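Local atomic coordinates of prophenoloxidase b (Marsupenaeus japonicus, PDB entry 3WKY), a protein that probably oxidises phenolic substrates at a type 3 copper site once the hemolymph proenzyme is activated. Residues A[82-85]-A[86-90]; A[110-113]-A[114-118]; A[285-288]-A[289-292]; A[295-298]-A[299-302]; A[347-350]-A[351-354]. All coordinates share one frame; numbering follows the deposited sequence.

Contact 1: residues A[82-85]-A[86-90]; sequences DLSK and VFIEA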
loop_
_atom_site.group_PDB
_atom_site.type_symbol
_atom_site.label_atom_id
_atom_site.label_comp_id
_atom_site.label_asym_id
_atom_site.label_seq_id
_atom_site.Cartn_x
_atom_site.Cartn_y
_atom_site.Cartn_z
ATOM N N ASP A 82 -12.507 10.887 -44.884
ATOM C CA ASP A 82 -12.385 11.980 -45.854
ATOM C C ASP A 82 -11.784 11.527 -47.192
ATOM O O ASP A 82 -12.248 11.950 -48.251
ATOM C CB ASP A 82 -11.579 13.149 -45.275
ATOM C CG ASP A 82 -12.330 13.900 -44.185
ATOM O OD1 ASP A 82 -13.526 13.606 -43.971
ATOM O OD2 ASP A 82 -11.721 14.793 -43.546
ATOM N N LEU A 83 -10.766 10.668 -47.149
ATOM C CA LEU A 83 -10.173 10.109 -48.369
ATOM C C LEU A 83 -11.126 9.159 -49.088
ATOM O O LEU A 83 -11.300 9.241 -50.307
ATOM C CB LEU A 83 -8.866 9.379 -48.067
ATOM C CG LEU A 83 -8.135 8.774 -49.267
ATOM C CD1 LEU A 83 -7.868 9.831 -50.340
ATOM C CD2 LEU A 83 -6.833 8.097 -48.845
ATOM N N SER A 84 -11.738 8.245 -48.340
ATOM C CA SER A 84 -12.657 7.293 -48.951
ATOM C C SER A 84 -13.838 8.016 -49.593
ATOM O O SER A 84 -14.386 7.542 -50.587
ATOM C CB SER A 84 -13.145 6.262 -47.925
ATOM O OG SER A 84 -13.849 6.894 -46.878
ATOM N N LYS A 85 -14.225 9.157 -49.028
ATOM C CA LYS A 85 -15.345 9.931 -49.560
ATOM C C LYS A 85 -15.106 10.286 -51.027
ATOM O O LYS A 85 -16.003 10.163 -51.862
ATOM C CB LYS A 85 -15.569 11.203 -48.739
ATOM C CG LYS A 85 -16.591 12.170 -49.352
ATOM C CD LYS A 85 -16.670 13.476 -48.580
ATOM C CE LYS A 85 -17.481 14.524 -49.333
ATOM N NZ LYS A 85 -18.902 14.125 -49.498
ATOM N N VAL A 86 -13.883 10.707 -51.336
ATOM C CA VAL A 86 -13.517 11.048 -52.703
ATOM C C VAL A 86 -13.515 9.810 -53.597
ATOM O O VAL A 86 -14.016 9.861 -54.721
ATOM C CB VAL A 86 -12.146 11.766 -52.760
ATOM C CG1 VAL A 86 -11.773 12.101 -54.197
ATOM C CG2 VAL A 86 -12.179 13.024 -51.911
ATOM N N PHE A 87 -12.969 8.702 -53.092
ATOM C CA PHE A 87 -12.946 7.441 -53.830
ATOM C C PHE A 87 -14.372 6.968 -54.128
ATOM O O PHE A 87 -14.691 6.555 -55.244
ATOM C CB PHE A 87 -12.256 6.339 -53.017
ATOM C CG PHE A 87 -10.762 6.508 -52.863
ATOM C CD1 PHE A 87 -10.057 7.449 -53.602
ATOM C CD2 PHE A 87 -10.060 5.691 -51.983
ATOM C CE1 PHE A 87 -8.673 7.583 -53.449
ATOM C CE2 PHE A 87 -8.684 5.815 -51.826
ATOM C CZ PHE A 87 -7.989 6.762 -52.563
ATOM N N ILE A 88 -15.216 7.017 -53.104
ATOM C CA ILE A 88 -16.577 6.503 -53.181
ATOM C C ILE A 88 -17.426 7.337 -54.138
ATOM O O ILE A 88 -18.262 6.799 -54.873
ATOM C CB ILE A 88 -17.214 6.482 -51.776
ATOM C CG1 ILE A 88 -16.586 5.360 -50.940
ATOM C CG2 ILE A 88 -18.724 6.312 -51.851
ATOM C CD1 ILE A 88 -16.708 5.573 -49.427
ATOM N N GLU A 89 -17.196 8.646 -54.137
ATOM C CA GLU A 89 -18.011 9.564 -54.933
ATOM C C GLU A 89 -17.486 9.766 -56.361
ATOM O O GLU A 89 -18.078 10.509 -57.139
ATOM C CB GLU A 89 -18.170 10.905 -54.211
ATOM C CG GLU A 89 -18.993 10.824 -52.926
ATOM C CD GLU A 89 -19.112 12.162 -52.210
ATOM O OE1 GLU A 89 -18.457 13.136 -52.642
ATOM O OE2 GLU A 89 -19.857 12.241 -51.210
ATOM N N ALA A 90 -16.384 9.106 -56.703
ATOM C CA ALA A 90 -15.841 9.175 -58.062
ATOM C C ALA A 90 -16.884 8.721 -59.085
ATOM O O ALA A 90 -17.571 7.717 -58.872
ATOM C CB ALA A 90 -14.590 8.329 -58.178
#
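Leu-83 and Phe-87 touch one turn apart on helix 74-89. The leucine CG lies over the ring face of Phe-87, 4.2 Å from the ring centroid, a CH-pi contact. The branch atom Leu-83 CD1 reaches to 3.8 Å from Phe-87 CZ. The leucine backbone also takes part: Leu-83 O sits 3.8 Å above the same ring plane, toward its rim. CG of Phe-87 stands anti to the carbonyl carbon (chi1 -71°), which lays the ring back along the helix toward Leu-83. On another side of the helix, Lys-85 runs out extended and bends only at its last torsion (chi4 64°). The bend brings Lys-85 NZ to Glu-89 OE2 at 2.7 Å, a salt bridge on the syn side of the carboxylate but tilted 28° out of its plane. The helical bonds from Phe-87 N, Ile-88 N and Glu-89 N to the carbonyls four residues earlier fix the spacing of both pairs. Further out, helix 93-103 covers Phe-87 through Leu-96 and Val-99, and helix 109-122 brings Thr-119. Without the ring, as with an alanine here, Leu-83 is likely to lose its aromatic partner, and a gap would open toward Leu-96 and Val-99. This helix of the all-alpha domain is thus two-sided: an apolar pair faces its neighbours, while an i to i+4 ion pair occupies the exposed side.

Contact 2: residues A[110-113]-A[114-118]; sequences AVFL and AALYH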
loop_
_atom_site.group_PDB
_atom_site.type_symbol
_atom_site.label_atom_id
_atom_site.label_comp_id
_atom_site.label_asym_id
_atom_site.label_seq_id
_atom_site.Cartn_x
_atom_site.Cartn_y
_atom_site.Cartn_z
ATOM N N ALA A 110 -0.968 3.556 -44.785
ATOM C CA ALA A 110 -1.975 2.756 -44.084
ATOM C C ALA A 110 -3.352 3.411 -44.166
ATOM O O ALA A 110 -4.371 2.729 -44.291
ATOM C CB ALA A 110 -1.561 2.499 -42.625
ATOM N N VAL A 111 -3.378 4.738 -44.104
ATOM C CA VAL A 111 -4.609 5.490 -44.297
ATOM C C VAL A 111 -5.127 5.260 -45.724
ATOM O O VAL A 111 -6.327 5.059 -45.937
ATOM C CB VAL A 111 -4.392 6.994 -44.014
ATOM C CG1 VAL A 111 -5.560 7.839 -44.537
ATOM C CG2 VAL A 111 -4.193 7.227 -42.509
ATOM N N PHE A 112 -4.211 5.242 -46.689
ATOM C CA PHE A 112 -4.561 4.964 -48.090
ATOM C C PHE A 112 -5.224 3.591 -48.241
ATOM O O PHE A 112 -6.318 3.475 -48.816
ATOM C CB PHE A 112 -3.305 5.062 -48.966
ATOM C CG PHE A 112 -3.546 4.759 -50.422
ATOM C CD1 PHE A 112 -4.079 5.726 -51.265
ATOM C CD2 PHE A 112 -3.227 3.513 -50.948
ATOM C CE1 PHE A 112 -4.292 5.458 -52.608
ATOM C CE2 PHE A 112 -3.444 3.232 -52.292
ATOM C CZ PHE A 112 -3.979 4.207 -53.122
ATOM N N LEU A 113 -4.565 2.557 -47.721
ATOM C CA LEU A 113 -5.101 1.197 -47.740
ATOM C C LEU A 113 -6.448 1.061 -47.045
ATOM O O LEU A 113 -7.344 0.385 -47.558
ATOM C CB LEU A 113 -4.099 0.209 -47.132
ATOM C CG LEU A 113 -2.854 -0.020 -47.978
ATOM C CD1 LEU A 113 -1.886 -0.927 -47.263
ATOM C CD2 LEU A 113 -3.259 -0.618 -49.333
ATOM N N ALA A 114 -6.598 1.686 -45.880
ATOM C CA ALA A 114 -7.862 1.605 -45.143
ATOM C C ALA A 114 -8.997 2.214 -45.959
ATOM O O ALA A 114 -10.073 1.625 -46.085
ATOM C CB ALA A 114 -7.739 2.308 -43.791
ATOM N N ALA A 115 -8.744 3.396 -46.516
ATOM C CA ALA A 115 -9.720 4.083 -47.363
ATOM C C ALA A 115 -10.126 3.232 -48.576
ATOM O O ALA A 115 -11.305 3.201 -48.959
ATOM C CB ALA A 115 -9.165 5.454 -47.810
ATOM N N LEU A 116 -9.159 2.537 -49.170
ATOM C CA LEU A 116 -9.427 1.678 -50.323
ATOM C C LEU A 116 -10.329 0.501 -49.960
ATOM O O LEU A 116 -11.306 0.210 -50.655
ATOM C CB LEU A 116 -8.124 1.140 -50.916
ATOM C CG LEU A 116 -7.524 1.882 -52.107
ATOM C CD1 LEU A 116 -6.356 1.085 -52.670
ATOM C CD2 LEU A 116 -8.591 2.111 -53.174
ATOM N N TYR A 117 -10.001 -0.189 -48.869
ATOM C CA TYR A 117 -10.834 -1.312 -48.430
ATOM C C TYR A 117 -12.237 -0.821 -48.093
ATOM O O TYR A 117 -13.230 -1.462 -48.455
ATOM C CB TYR A 117 -10.219 -2.025 -47.215
ATOM C CG TYR A 117 -9.134 -3.033 -47.540
ATOM C CD1 TYR A 117 -9.449 -4.343 -47.856
ATOM C CD2 TYR A 117 -7.787 -2.677 -47.484
ATOM C CE1 TYR A 117 -8.455 -5.274 -48.137
ATOM C CE2 TYR A 117 -6.785 -3.598 -47.765
ATOM C CZ TYR A 117 -7.124 -4.891 -48.090
ATOM O OH TYR A 117 -6.126 -5.803 -48.365
ATOM N N HIS A 118 -12.331 0.309 -47.397
ATOM C CA HIS A 118 -13.644 0.845 -47.041
ATOM C C HIS A 118 -14.454 1.154 -48.297
ATOM O O HIS A 118 -15.676 0.946 -48.340
ATOM C CB HIS A 118 -13.523 2.114 -46.198
ATOM C CG HIS A 118 -14.841 2.721 -45.838
ATOM N ND1 HIS A 118 -15.856 2.001 -45.232
ATOM C CD2 HIS A 118 -15.322 3.977 -45.993
ATOM C CE1 HIS A 118 -16.893 2.790 -45.032
ATOM N NE2 HIS A 118 -16.594 3.999 -45.483
#
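Ala-110 opens a run of regular alpha-helical bonds, its carbonyl O taking Ala-114 N at 2.9 Å. The run belongs to helix 109-122 of the hemocyanin all-alpha domain, and every residue from Ala-110 to His-118 is buried. The methyl of Ala-114 lies 3.4 Å from the same Ala-110 O. Val-111 comes next and accepts from Ala-115 N. Its side chain turns instead to Val-80 of helix 74-89. Ala-114 and Ala-115 also meet that helix, at Val-80 and Leu-83; their small side chains are consistent with close packing there.

Phe-112 makes the side-chain contact of this stretch. Its CG is anti to the backbone N (chi1 179°), and the ring lies side by side with Leu-116, both pointing the same way. Leu-116 occupies two conformations, so its contacts with the ring hold for one of them only. In that one, Leu-116 CD1 meets Phe-112 CE2 at 3.6 Å, approaching the ring obliquely. Leu-116 CG sits 4.2 Å above the ring plane, toward the rim.

Leu-113 ends the first half. Its side chain packs on Val-137 of helix 134-137, while its carbonyl accepts from Tyr-117 N in a straight bond (169° at the hydrogen). The ring of Tyr-117 stands among other aromatics, edge-to-face with Trp-200 and with Phe-15, and its OH is hydrogen-bonded to Pro-132 O. The helix therefore joins the all-alpha domain to helix 193-205, which carries copper-site histidines His-199 and His-203. At the near edge of the tyrosine ring, Tyr-117 CD2 lies 3.1 Å from Leu-113 O, close to the ring plane.

Contact 3: residues A[285-288]-A[289-292]; sequences EIPL and VDSN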
loop_
_atom_site.group_PDB
_atom_site.type_symbol
_atom_site.label_atom_id
_atom_site.label_comp_id
_atom_site.label_asym_id
_atom_site.label_seq_id
_atom_site.Cartn_x
_atom_site.Cartn_y
_atom_site.Cartn_z
ATOM N N GLU A 285 -1.958 13.984 -24.117
ATOM C CA GLU A 285 -1.626 14.096 -25.527
ATOM C C GLU A 285 -0.714 15.276 -25.814
ATOM O O GLU A 285 -0.442 16.111 -24.939
ATOM C CB GLU A 285 -2.904 14.257 -26.359
ATOM C CG GLU A 285 -3.448 12.961 -26.927
ATOM C CD GLU A 285 -2.598 12.411 -28.073
ATOM O OE1 GLU A 285 -3.048 11.443 -28.710
ATOM O OE2 GLU A 285 -1.483 12.932 -28.337
ATOM N N ILE A 286 -0.222 15.309 -27.047
ATOM C CA ILE A 286 0.414 16.496 -27.607
ATOM C C ILE A 286 -0.430 16.863 -28.818
ATOM O O ILE A 286 -0.471 16.105 -29.781
ATOM C CB ILE A 286 1.849 16.206 -28.063
ATOM C CG1 ILE A 286 2.668 15.644 -26.899
ATOM C CG2 ILE A 286 2.501 17.483 -28.641
ATOM C CD1 ILE A 286 4.000 15.041 -27.313
ATOM N N PRO A 287 -1.140 18.003 -28.760
ATOM C CA PRO A 287 -1.139 18.959 -27.649
ATOM C C PRO A 287 -1.951 18.471 -26.456
ATOM O O PRO A 287 -2.837 17.618 -26.606
ATOM C CB PRO A 287 -1.804 20.196 -28.259
ATOM C CG PRO A 287 -2.769 19.615 -29.253
ATOM C CD PRO A 287 -2.070 18.409 -29.832
ATOM N N LEU A 288 -1.633 19.017 -25.281
ATOM C CA LEU A 288 -2.255 18.606 -24.028
ATOM C C LEU A 288 -3.775 18.758 -24.054
ATOM O O LEU A 288 -4.491 17.978 -23.419
ATOM C CB LEU A 288 -1.643 19.403 -22.864
ATOM C CG LEU A 288 -2.076 19.102 -21.427
ATOM C CD1 LEU A 288 -1.778 17.645 -21.061
ATOM C CD2 LEU A 288 -1.368 20.056 -20.468
ATOM N N VAL A 289 -4.285 19.732 -24.807
ATOM C CA VAL A 289 -5.734 19.939 -24.840
ATOM C C VAL A 289 -6.471 18.753 -25.457
ATOM O O VAL A 289 -7.683 18.623 -25.291
ATOM C CB VAL A 289 -6.146 21.244 -25.564
ATOM C CG1 VAL A 289 -5.595 22.463 -24.825
ATOM C CG2 VAL A 289 -5.682 21.218 -27.024
ATOM N N ASP A 290 -5.747 17.883 -26.158
ATOM C CA ASP A 290 -6.367 16.697 -26.760
ATOM C C ASP A 290 -6.349 15.456 -25.859
ATOM O O ASP A 290 -6.578 14.341 -26.323
ATOM C CB ASP A 290 -5.690 16.343 -28.088
ATOM C CG ASP A 290 -5.965 17.363 -29.174
ATOM O OD1 ASP A 290 -6.762 18.294 -28.932
ATOM O OD2 ASP A 290 -5.386 17.226 -30.271
ATOM N N SER A 291 -6.104 15.657 -24.570
ATOM C CA SER A 291 -5.940 14.543 -23.631
ATOM C C SER A 291 -7.240 13.898 -23.174
ATOM O O SER A 291 -8.331 14.468 -23.335
ATOM C CB SER A 291 -5.167 15.041 -22.409
ATOM O OG SER A 291 -3.942 15.569 -22.844
ATOM N N ASN A 292 -7.124 12.690 -22.617
ATOM C CA ASN A 292 -8.261 12.013 -21.988
ATOM C C ASN A 292 -7.806 11.366 -20.683
ATOM O O ASN A 292 -6.608 11.119 -20.507
ATOM C CB ASN A 292 -8.897 10.971 -22.923
ATOM C CG ASN A 292 -9.694 11.613 -24.045
ATOM O OD1 ASN A 292 -9.219 11.708 -25.174
ATOM N ND2 ASN A 292 -10.903 12.082 -23.728
HETATM O O HOH W 1 -3.156 14.950 -30.988
#
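Between Glu-285 and Ser-291 the backbone doubles back, bringing their CA atoms to 4.7 Å, with a cis peptide before Pro-287 and a short turn through Leu-288 and Val-289. The hydroxyl of Ser-291 joins the two ends. It donates to Leu-288 O at 2.5 Å and accepts from Glu-285 N at 2.8 Å. With OG anti to its carbonyl carbon (chi1 -57°), the serine reaches back into the turn. Leu-288 O also takes Ser-291 N, from above the carbonyl plane, so two donors of one residue grip it. Replacing the serine by an alanine is likely to leave Glu-285 N without this acceptor and Leu-288 O with one donor fewer. Asp-290 N closes the turn on Pro-287 O at 3.0 Å. The carboxylate of Asp-290 crosses the proline ring, with Asp-290 OD2 3.5 Å from Pro-287 CD. Val-289 CG2 touches the ring at Pro-287 CG. The side chain of Glu-285 bends at chi2 and folds back on its own chain, where its OE2 takes Ile-286 N at 3.0 Å through the anti lone pair. The loop lies between subunits: Leu-288 packs on Trp-300 of the second subunit, and Glu-285 O is hydrogen-bonded to Arg-180 of the third. A 3-10-like beta turn that starts at a cis-proline, braced by a serine hydroxyl, here forms a subunit-contact loop of the copper-containing domain, just before helix 294-310.

Contact 4: residues A[295-298]-A[299-302]; sequences SQLE and MWRT
Gln-296 lies alongside Trp-300 one turn on in helix 294-310 of the copper-containing domain, both side chains pointing the same way. From CB the glutamine chain runs out extended, with CG anti to the backbone N (chi1 -179°), and this carries it over the indole. Gln-296 CG sits on the face of the six-membered ring, 4.1 Å from its centroid, a CH-pi contact. Next, Gln-296 CD stands 3.7 Å from Trp-300 CZ2. At the tip, NE2 lies above the plane, just beyond the rim at CZ2, and the amide plane is turned 26° from the ring plane. The other tip atom, OE1, takes hydrogen bonds from Asn-292 ND2 and Tyr-293 N, just before the stretch, and these hold the amide in place. The backbone shares the ring: Gln-296 O stands 3.5 Å above its plane. Leu-297 CD1 reaches Trp-300 CZ3 at 3.5 Å, crossing the indole at an angle. Trp-300 also packs on Leu-288 of the second subunit.

Glu-298 and Arg-301 run side by side on another part of the helix. Their near charges, Glu-298 OE2 and Arg-301 NH2, are 4.3 Å apart, and the oxygen lies well out of the guanidinium plane. A water joins them, donating to Glu-298 OE2 and accepting from Arg-301 NH2 at 2.8 Å. A second water links Arg-301 NE to Glu-298 O. Both waters sit at the guanidinium edge, in its plane. Direct partners lie elsewhere: Arg-252 forms a salt bridge with the glutamate, and Glu-249 O accepts from Arg-301 NH1. The two charges thus probably attract each other through space, while water mediates their hydrogen bonding.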
loop_
_atom_site.group_PDB
_atom_site.type_symbol
_atom_site.label_atom_id
_atom_site.label_comp_id
_atom_site.label_asym_id
_atom_site.label_seq_id
_atom_site.Cartn_x
_atom_site.Cartn_y
_atom_site.Cartn_z
ATOM N N SER A 295 -10.493 8.872 -15.005
ATOM C CA SER A 295 -11.730 9.133 -14.260
ATOM C C SER A 295 -12.814 9.716 -15.165
ATOM O O SER A 295 -13.995 9.639 -14.854
ATOM C CB SER A 295 -11.478 10.058 -13.076
ATOM O OG SER A 295 -11.194 11.363 -13.538
ATOM N N GLN A 296 -12.398 10.288 -16.290
ATOM C CA GLN A 296 -13.324 10.725 -17.329
ATOM C C GLN A 296 -14.037 9.508 -17.934
ATOM O O GLN A 296 -15.279 9.459 -17.989
ATOM C CB GLN A 296 -12.539 11.490 -18.397
ATOM C CG GLN A 296 -13.369 12.046 -19.556
ATOM C CD GLN A 296 -12.469 12.650 -20.621
ATOM O OE1 GLN A 296 -11.373 12.139 -20.876
ATOM N NE2 GLN A 296 -12.909 13.751 -21.234
ATOM N N LEU A 297 -13.259 8.513 -18.356
ATOM C CA LEU A 297 -13.841 7.257 -18.857
ATOM C C LEU A 297 -14.705 6.584 -17.792
ATOM O O LEU A 297 -15.747 5.993 -18.098
ATOM C CB LEU A 297 -12.752 6.276 -19.334
ATOM C CG LEU A 297 -12.259 6.425 -20.784
ATOM C CD1 LEU A 297 -11.591 7.791 -20.996
ATOM C CD2 LEU A 297 -11.296 5.293 -21.159
ATOM N N GLU A 298 -14.273 6.664 -16.538
ATOM C CA GLU A 298 -15.061 6.098 -15.441
ATOM C C GLU A 298 -16.401 6.781 -15.275
ATOM O O GLU A 298 -17.415 6.128 -15.003
ATOM C CB GLU A 298 -14.274 6.139 -14.130
ATOM C CG GLU A 298 -13.132 5.143 -14.139
ATOM C CD GLU A 298 -12.228 5.268 -12.939
ATOM O OE1 GLU A 298 -12.205 6.356 -12.316
ATOM O OE2 GLU A 298 -11.520 4.278 -12.642
ATOM N N MET A 299 -16.429 8.093 -15.457
ATOM C CA MET A 299 -17.707 8.797 -15.345
ATOM C C MET A 299 -18.631 8.516 -16.540
ATOM O O MET A 299 -19.847 8.363 -16.366
ATOM C CB MET A 299 -17.521 10.301 -15.134
ATOM C CG MET A 299 -18.851 10.995 -14.777
ATOM S SD MET A 299 -19.613 10.348 -13.263
ATOM C CE MET A 299 -18.458 11.042 -12.053
ATOM N N TRP A 300 -18.064 8.415 -17.739
ATOM C CA TRP A 300 -18.857 7.951 -18.886
ATOM C C TRP A 300 -19.474 6.594 -18.574
ATOM O O TRP A 300 -20.648 6.344 -18.867
ATOM C CB TRP A 300 -17.988 7.807 -20.134
ATOM C CG TRP A 300 -17.467 9.108 -20.698
ATOM C CD1 TRP A 300 -18.022 10.332 -20.562
ATOM C CD2 TRP A 300 -16.309 9.272 -21.529
ATOM N NE1 TRP A 300 -17.265 11.271 -21.238
ATOM C CE2 TRP A 300 -16.211 10.637 -21.843
ATOM C CE3 TRP A 300 -15.341 8.391 -22.030
ATOM C CZ2 TRP A 300 -15.188 11.148 -22.644
ATOM C CZ3 TRP A 300 -14.327 8.899 -22.828
ATOM C CH2 TRP A 300 -14.258 10.267 -23.123
ATOM N N ARG A 301 -18.678 5.705 -17.993
ATOM C CA ARG A 301 -19.152 4.374 -17.634
ATOM C C ARG A 301 -20.273 4.443 -16.595
ATOM O O ARG A 301 -21.297 3.754 -16.712
ATOM C CB ARG A 301 -17.992 3.524 -17.092
ATOM C CG ARG A 301 -18.417 2.102 -16.712
ATOM C CD ARG A 301 -17.201 1.241 -16.374
ATOM N NE ARG A 301 -16.493 1.732 -15.191
ATOM C CZ ARG A 301 -15.357 1.198 -14.732
ATOM N NH1 ARG A 301 -14.804 0.162 -15.349
ATOM N NH2 ARG A 301 -14.792 1.682 -13.644
ATOM N N THR A 302 -20.066 5.268 -15.576
ATOM C CA THR A 302 -21.088 5.488 -14.550
ATOM C C THR A 302 -22.400 5.976 -15.179
ATOM O O THR A 302 -23.490 5.467 -14.859
ATOM C CB THR A 302 -20.586 6.505 -13.511
ATOM O OG1 THR A 302 -19.467 5.939 -12.808
ATOM C CG2 THR A 302 -21.683 6.867 -12.515
HETATM O O HOH W 2 -12.204 1.569 -12.472
HETATM O O HOH W 3 -17.304 3.794 -13.491
#

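Contact 5: residues A[347-350]-A[351-354]; sequences SVNP and DVYG
The ring of Tyr-353 meets Asn-349, whose CB comes to 3.7 Å from Tyr-353 CD2, and Val-348 CG2 approaches the ring obliquely near CE2. Val-352 CG1, a neighbour in the same turn, lies over the centre of one ring face, 3.7 Å above the plane. The other flat group, the amide of Asn-349, crosses the side chain of Val-352, with Asn-349 ND2 3.6 Å from Val-352 CG2. CG of Asn-349 lies roughly anti to the backbone N (chi1 -158°), which turns the amide toward the first turn of helix 350-353. Asn-349 is the N-cap residue. A water bridges its OD1 to Asp-351 N, lying 3.0 Å from Asn-349 OD1, so the link to this early helical N-H is indirect. Asn-349 O accepts twice, from Tyr-353 N in a straight bond (175° at the hydrogen) and from Val-352 N above the carbonyl plane. Before the cap, Ser-347 OG accepts from Asn-349 N at 3.0 Å, an ST turn. The same hydroxyl donates to a second water, which donates in turn to Gly-354 O and so bridges the two ends of the stretch. Gly-354 leaves the helix with positive phi, which favours glycine. The short helix rests against helix 294-310, where Tyr-353 meets His-303 and Leu-304. Strand 312-314 is tied to it by two hydrogen bonds: Ile-314 O accepts from Asn-349 ND2, and Ile-314 N is bonded to Tyr-353 OH.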
loop_
_atom_site.group_PDB
_atom_site.type_symbol
_atom_site.label_atom_id
_atom_site.label_comp_id
_atom_site.label_asym_id
_atom_site.label_seq_id
_atom_site.Cartn_x
_atom_site.Cartn_y
_atom_site.Cartn_z
ATOM N N SER A 347 -23.660 8.031 -31.238
ATOM C CA SER A 347 -24.158 8.102 -29.869
ATOM C C SER A 347 -25.287 9.123 -29.731
ATOM O O SER A 347 -25.229 10.203 -30.332
ATOM C CB SER A 347 -23.013 8.517 -28.928
ATOM O OG SER A 347 -23.510 8.757 -27.624
ATOM N N VAL A 348 -26.287 8.805 -28.914
ATOM C CA VAL A 348 -27.323 9.786 -28.597
ATOM C C VAL A 348 -26.790 10.974 -27.797
ATOM O O VAL A 348 -27.422 12.030 -27.765
ATOM C CB VAL A 348 -28.551 9.179 -27.869
ATOM C CG1 VAL A 348 -29.234 8.140 -28.755
ATOM C CG2 VAL A 348 -28.147 8.573 -26.525
ATOM N N ASN A 349 -25.626 10.833 -27.165
ATOM C CA ASN A 349 -25.146 11.918 -26.312
ATOM C C ASN A 349 -23.654 11.799 -25.994
ATOM O O ASN A 349 -23.282 11.357 -24.901
ATOM C CB ASN A 349 -25.965 11.937 -25.011
ATOM C CG ASN A 349 -25.927 13.282 -24.304
ATOM O OD1 ASN A 349 -24.999 14.074 -24.479
ATOM N ND2 ASN A 349 -26.943 13.544 -23.494
ATOM N N PRO A 350 -22.800 12.172 -26.957
ATOM C CA PRO A 350 -21.345 12.082 -26.785
ATOM C C PRO A 350 -20.849 12.760 -25.514
ATOM O O PRO A 350 -19.940 12.221 -24.866
ATOM C CB PRO A 350 -20.811 12.822 -28.017
ATOM C CG PRO A 350 -21.848 12.555 -29.068
ATOM C CD PRO A 350 -23.170 12.566 -28.332
ATOM N N ASP A 351 -21.416 13.912 -25.155
ATOM C CA ASP A 351 -20.896 14.670 -24.008
ATOM C C ASP A 351 -21.160 13.952 -22.687
ATOM O O ASP A 351 -20.436 14.144 -21.711
ATOM C CB ASP A 351 -21.500 16.077 -23.934
ATOM C CG ASP A 351 -20.953 17.014 -24.993
ATOM O OD1 ASP A 351 -20.052 16.619 -25.759
ATOM O OD2 ASP A 351 -21.417 18.171 -25.032
ATOM N N VAL A 352 -22.196 13.123 -22.665
ATOM C CA VAL A 352 -22.585 12.419 -21.448
ATOM C C VAL A 352 -22.042 10.982 -21.383
ATOM O O VAL A 352 -21.533 10.560 -20.333
ATOM C CB VAL A 352 -24.123 12.467 -21.263
ATOM C CG1 VAL A 352 -24.605 11.432 -20.235
ATOM C CG2 VAL A 352 -24.531 13.885 -20.848
ATOM N N TYR A 353 -22.128 10.246 -22.498
ATOM C CA TYR A 353 -21.714 8.826 -22.524
ATOM C C TYR A 353 -20.317 8.603 -23.096
ATOM O O TYR A 353 -19.737 7.522 -22.933
ATOM C CB TYR A 353 -22.762 7.934 -23.246
ATOM C CG TYR A 353 -24.124 8.075 -22.632
ATOM C CD1 TYR A 353 -24.375 7.611 -21.347
ATOM C CD2 TYR A 353 -25.158 8.712 -23.316
ATOM C CE1 TYR A 353 -25.629 7.763 -20.756
ATOM C CE2 TYR A 353 -26.407 8.862 -22.741
ATOM C CZ TYR A 353 -26.634 8.393 -21.461
ATOM O OH TYR A 353 -27.873 8.539 -20.886
ATOM N N GLY A 354 -19.787 9.610 -23.790
ATOM C CA GLY A 354 -18.388 9.604 -24.199
ATOM C C GLY A 354 -18.010 8.679 -25.343
ATOM O O GLY A 354 -18.756 8.510 -26.320
HETATM O O HOH W 4 -21.414 7.923 -26.228
HETATM O O HOH W 5 -23.333 15.486 -26.566
#

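In the fold
The five contacts follow one another along the chain, and none nests or crosses. Contacts 1 and 2 lie in the all-alpha domain, on helices 74-89 and 109-122. These helices pack together, with Leu-83 CD2 3.7 Å from Ala-115 CB. The other three belong to the copper-containing domain. Contact 3 closes the loop that leads into helix 294-310. Contact 4 sits on that helix and touches contact 3 through Asn-292 and Trp-300. Contact 5 begins the short helix 350-353, whose end packs on Trp-300: Gly-354 CA is 3.4 Å from Trp-300 CE2. Contacts 1 and 4 have centres about 35 Å apart. Contacts 3, 4 and 5 all reach the second subunit.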